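Local coordinates for protein cystalysin (Treponema denticola, PDB 1C7O) that belongs to the aminotransferase class I and II family of pyridoxal-phosphate-dependent proteins and is seen here with PPG bound, at residues G63-T68 with F273-Y278. Residues are numbered along the deposited sequence; the frame is centred on the assembly and turned at random.
Sequences GYTGPT and FTTLGY. With PPG ((2E,3E)-4-(2-aminoethoxy)-2-[({3-hydroxy-2-methyl-5-[(phosphonooxy)methyl]pyridin-4-yl}methyl)imino]but-3-enoic acid), chain J.
Y64 turns the edge of its ring onto one face of F273, a T-shaped pair with centroids 5.0 Å apart and planes at 86°. CD1 of Y64 does the touching, coming off-centre toward the rim of the phenyl ring, 3.6 Å from F273 CD1. One aromatic residue can serve two partners: while its edge meets F273, a face of Y64 is covered by the aminoethoxy chain of PPG, and Y64 OH donates to phosphate oxygen OP3 over 2.7 Å. The same hydroxyl is hydrogen-bonded to K238 of the second subunit, whose R369 and N175 also bind this PPG. Such sharing is familiar among dimeric aminotransferase-type PLP proteins, where each subunit contributes to its neighbour's cofactor pocket; here the loop between helices 47-59 and 69-83 reaches across, backed by the start of helix 275-287. Behind the aromatic pair the backbones meet through a weak hydrogen bond from T65 N to F273 O and a CA-H...O contact of 3.2 Å from F273 CA to T65 O, which lies at the edge of the F273 ring. Set beside its backbone N (chi1 -46°), T65 OG1 donates to G63 O from above the carbonyl plane, and the same oxygen lies 3.2 Å from T275 CB. Farther along, the G66-P67 peptide rests over a face of Y278, with P67 N 3.5 Å from Y278 CE2, and the proline ring lies off the rim on that side, P67 CB and CD each 3.5 Å from Y278 CE2. The Y278 hydroxyl is hydrogen-bonded to P272 O, tying the ring's outer end to the chain ahead of F273.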
loop_
_atom_site.group_PDB
_atom_site.type_symbol
_atom_site.label_atom_id
_atom_site.label_comp_id
_atom_site.label_asym_id
_atom_site.label_seq_id
_atom_site.Cartn_x
_atom_site.Cartn_y
_atom_site.Cartn_z
ATOM N N GLY A 63 13.521 -5.180 2.953
ATOM C CA GLY A 63 13.306 -4.132 3.940
ATOM C C GLY A 63 12.722 -2.858 3.357
ATOM O O GLY A 63 12.211 -2.866 2.241
ATOM N N TYR A 64 12.795 -1.758 4.103
ATOM C CA TYR A 64 12.255 -0.485 3.620
ATOM C C TYR A 64 12.922 -0.074 2.312
ATOM O O TYR A 64 14.103 0.262 2.288
ATOM C CB TYR A 64 12.428 0.602 4.685
ATOM C CG TYR A 64 11.494 0.420 5.860
ATOM C CD1 TYR A 64 10.121 0.606 5.714
ATOM C CD2 TYR A 64 11.971 -0.016 7.096
ATOM C CE1 TYR A 64 9.240 0.357 6.771
ATOM C CE2 TYR A 64 11.100 -0.274 8.155
ATOM C CZ TYR A 64 9.736 -0.089 7.986
ATOM O OH TYR A 64 8.868 -0.377 9.021
ATOM N N THR A 65 12.149 -0.095 1.230
ATOM C CA THR A 65 12.671 0.234 -0.086
ATOM C C THR A 65 11.957 1.396 -0.752
ATOM O O THR A 65 10.754 1.593 -0.570
ATOM C CB THR A 65 12.571 -0.976 -1.052
ATOM O OG1 THR A 65 13.029 -2.168 -0.399
ATOM C CG2 THR A 65 13.427 -0.733 -2.286
ATOM N N GLY A 66 12.720 2.153 -1.537
ATOM C CA GLY A 66 12.189 3.285 -2.266
ATOM C C GLY A 66 12.672 3.163 -3.698
ATOM O O GLY A 66 13.460 2.268 -3.990
ATOM N N PRO A 67 12.233 4.044 -4.617
ATOM C CA PRO A 67 12.641 4.002 -6.028
ATOM C C PRO A 67 14.090 4.412 -6.293
ATOM O O PRO A 67 14.570 5.400 -5.742
ATOM C CB PRO A 67 11.664 4.962 -6.682
ATOM C CG PRO A 67 11.515 6.013 -5.626
ATOM C CD PRO A 67 11.331 5.188 -4.375
ATOM N N THR A 68 14.780 3.657 -7.145
ATOM C CA THR A 68 16.165 3.974 -7.499
ATOM C C THR A 68 16.171 4.936 -8.687
ATOM O O THR A 68 15.143 5.148 -9.324
ATOM C CB THR A 68 16.968 2.711 -7.900
ATOM O OG1 THR A 68 16.316 2.048 -8.991
ATOM C CG2 THR A 68 17.082 1.762 -6.734
ATOM N N PHE A 273 6.660 1.162 0.352
ATOM C CA PHE A 273 7.986 0.601 0.606
ATOM C C PHE A 273 8.136 -0.768 -0.052
ATOM O O PHE A 273 9.187 -1.402 0.036
ATOM C CB PHE A 273 8.223 0.448 2.106
ATOM C CG PHE A 273 8.171 1.739 2.865
ATOM C CD1 PHE A 273 7.304 1.891 3.938
ATOM C CD2 PHE A 273 9.002 2.803 2.521
ATOM C CE1 PHE A 273 7.258 3.080 4.660
ATOM C CE2 PHE A 273 8.965 4.001 3.239
ATOM C CZ PHE A 273 8.091 4.140 4.309
ATOM N N THR A 274 7.072 -1.220 -0.704
ATOM C CA THR A 274 7.058 -2.520 -1.361
ATOM C C THR A 274 8.196 -2.692 -2.371
ATOM O O THR A 274 8.110 -2.248 -3.520
ATOM C CB THR A 274 5.691 -2.761 -2.044
ATOM O OG1 THR A 274 5.779 -3.895 -2.920
ATOM C CG2 THR A 274 5.270 -1.540 -2.825
ATOM N N THR A 275 9.257 -3.356 -1.928
ATOM C CA THR A 275 10.436 -3.596 -2.751
ATOM C C THR A 275 10.197 -4.259 -4.115
ATOM O O THR A 275 10.767 -3.819 -5.123
ATOM C CB THR A 275 11.467 -4.422 -1.969
ATOM O OG1 THR A 275 12.515 -4.854 -2.851
ATOM C CG2 THR A 275 10.796 -5.614 -1.316
ATOM N N LEU A 276 9.365 -5.301 -4.160
ATOM C CA LEU A 276 9.091 -5.993 -5.421
ATOM C C LEU A 276 8.268 -5.140 -6.383
ATOM O O LEU A 276 8.406 -5.258 -7.611
ATOM C CB LEU A 276 8.374 -7.323 -5.167
ATOM C CG LEU A 276 9.140 -8.329 -4.298
ATOM C CD1 LEU A 276 8.293 -9.574 -4.114
ATOM C CD2 LEU A 276 10.465 -8.681 -4.938
ATOM N N GLY A 277 7.415 -4.282 -5.831
ATOM C CA GLY A 277 6.608 -3.422 -6.677
ATOM C C GLY A 277 7.479 -2.600 -7.613
ATOM O O GLY A 277 7.188 -2.488 -8.802
ATOM N N TYR A 278 8.556 -2.028 -7.086
ATOM C CA TYR A 278 9.449 -1.219 -7.913
ATOM C C TYR A 278 10.140 -2.061 -8.980
ATOM O O TYR A 278 10.241 -1.647 -10.137
ATOM C CB TYR A 278 10.517 -0.528 -7.058
ATOM C CG TYR A 278 9.989 0.494 -6.082
ATOM C CD1 TYR A 278 9.841 0.184 -4.736
ATOM C CD2 TYR A 278 9.656 1.777 -6.497
ATOM C CE1 TYR A 278 9.377 1.132 -3.821
ATOM C CE2 TYR A 278 9.190 2.732 -5.592
ATOM C CZ TYR A 278 9.055 2.398 -4.256
ATOM O OH TYR A 278 8.604 3.328 -3.348
HETATM N N1 PPG J . 5.456 1.073 14.813
HETATM C C2 PPG J . 6.601 1.081 15.623
HETATM C C2A PPG J . 6.318 1.220 17.102
HETATM C C3 PPG J . 7.909 0.964 14.944
HETATM O O3 PPG J . 8.907 1.008 15.814
HETATM C C4 PPG J . 7.998 0.852 13.552
HETATM C C4A PPG J . 9.393 0.891 12.883
HETATM C C5 PPG J . 6.659 0.873 12.773
HETATM C C6 PPG J . 5.434 0.981 13.468
HETATM C C5A PPG J . 6.665 0.920 11.195
HETATM O OP4 PPG J . 5.570 0.198 10.670
HETATM P P PPG J . 5.159 0.240 9.123
HETATM O OP1 PPG J . 4.344 1.439 8.839
HETATM O OP2 PPG J . 4.313 -1.045 9.181
HETATM O OP3 PPG J . 6.318 -0.022 8.252
HETATM N N4A PPG J . 9.767 2.272 12.611
HETATM C CAI PPG J . 11.175 2.543 12.225
HETATM C CBC PPG J . 12.221 2.897 13.255
HETATM O O2B PPG J . 13.516 3.090 12.813
HETATM O O3B PPG J . 11.935 3.014 14.549
HETATM C CBI PPG J . 11.601 2.520 10.793
HETATM C CGI PPG J . 10.758 2.990 9.726
HETATM O OET PPG J . 11.271 3.801 8.725
HETATM C CEI PPG J . 10.216 4.021 7.814
HETATM C CFI PPG J . 10.775 4.829 6.674
HETATM N NI PPG J . 11.890 4.078 6.078
#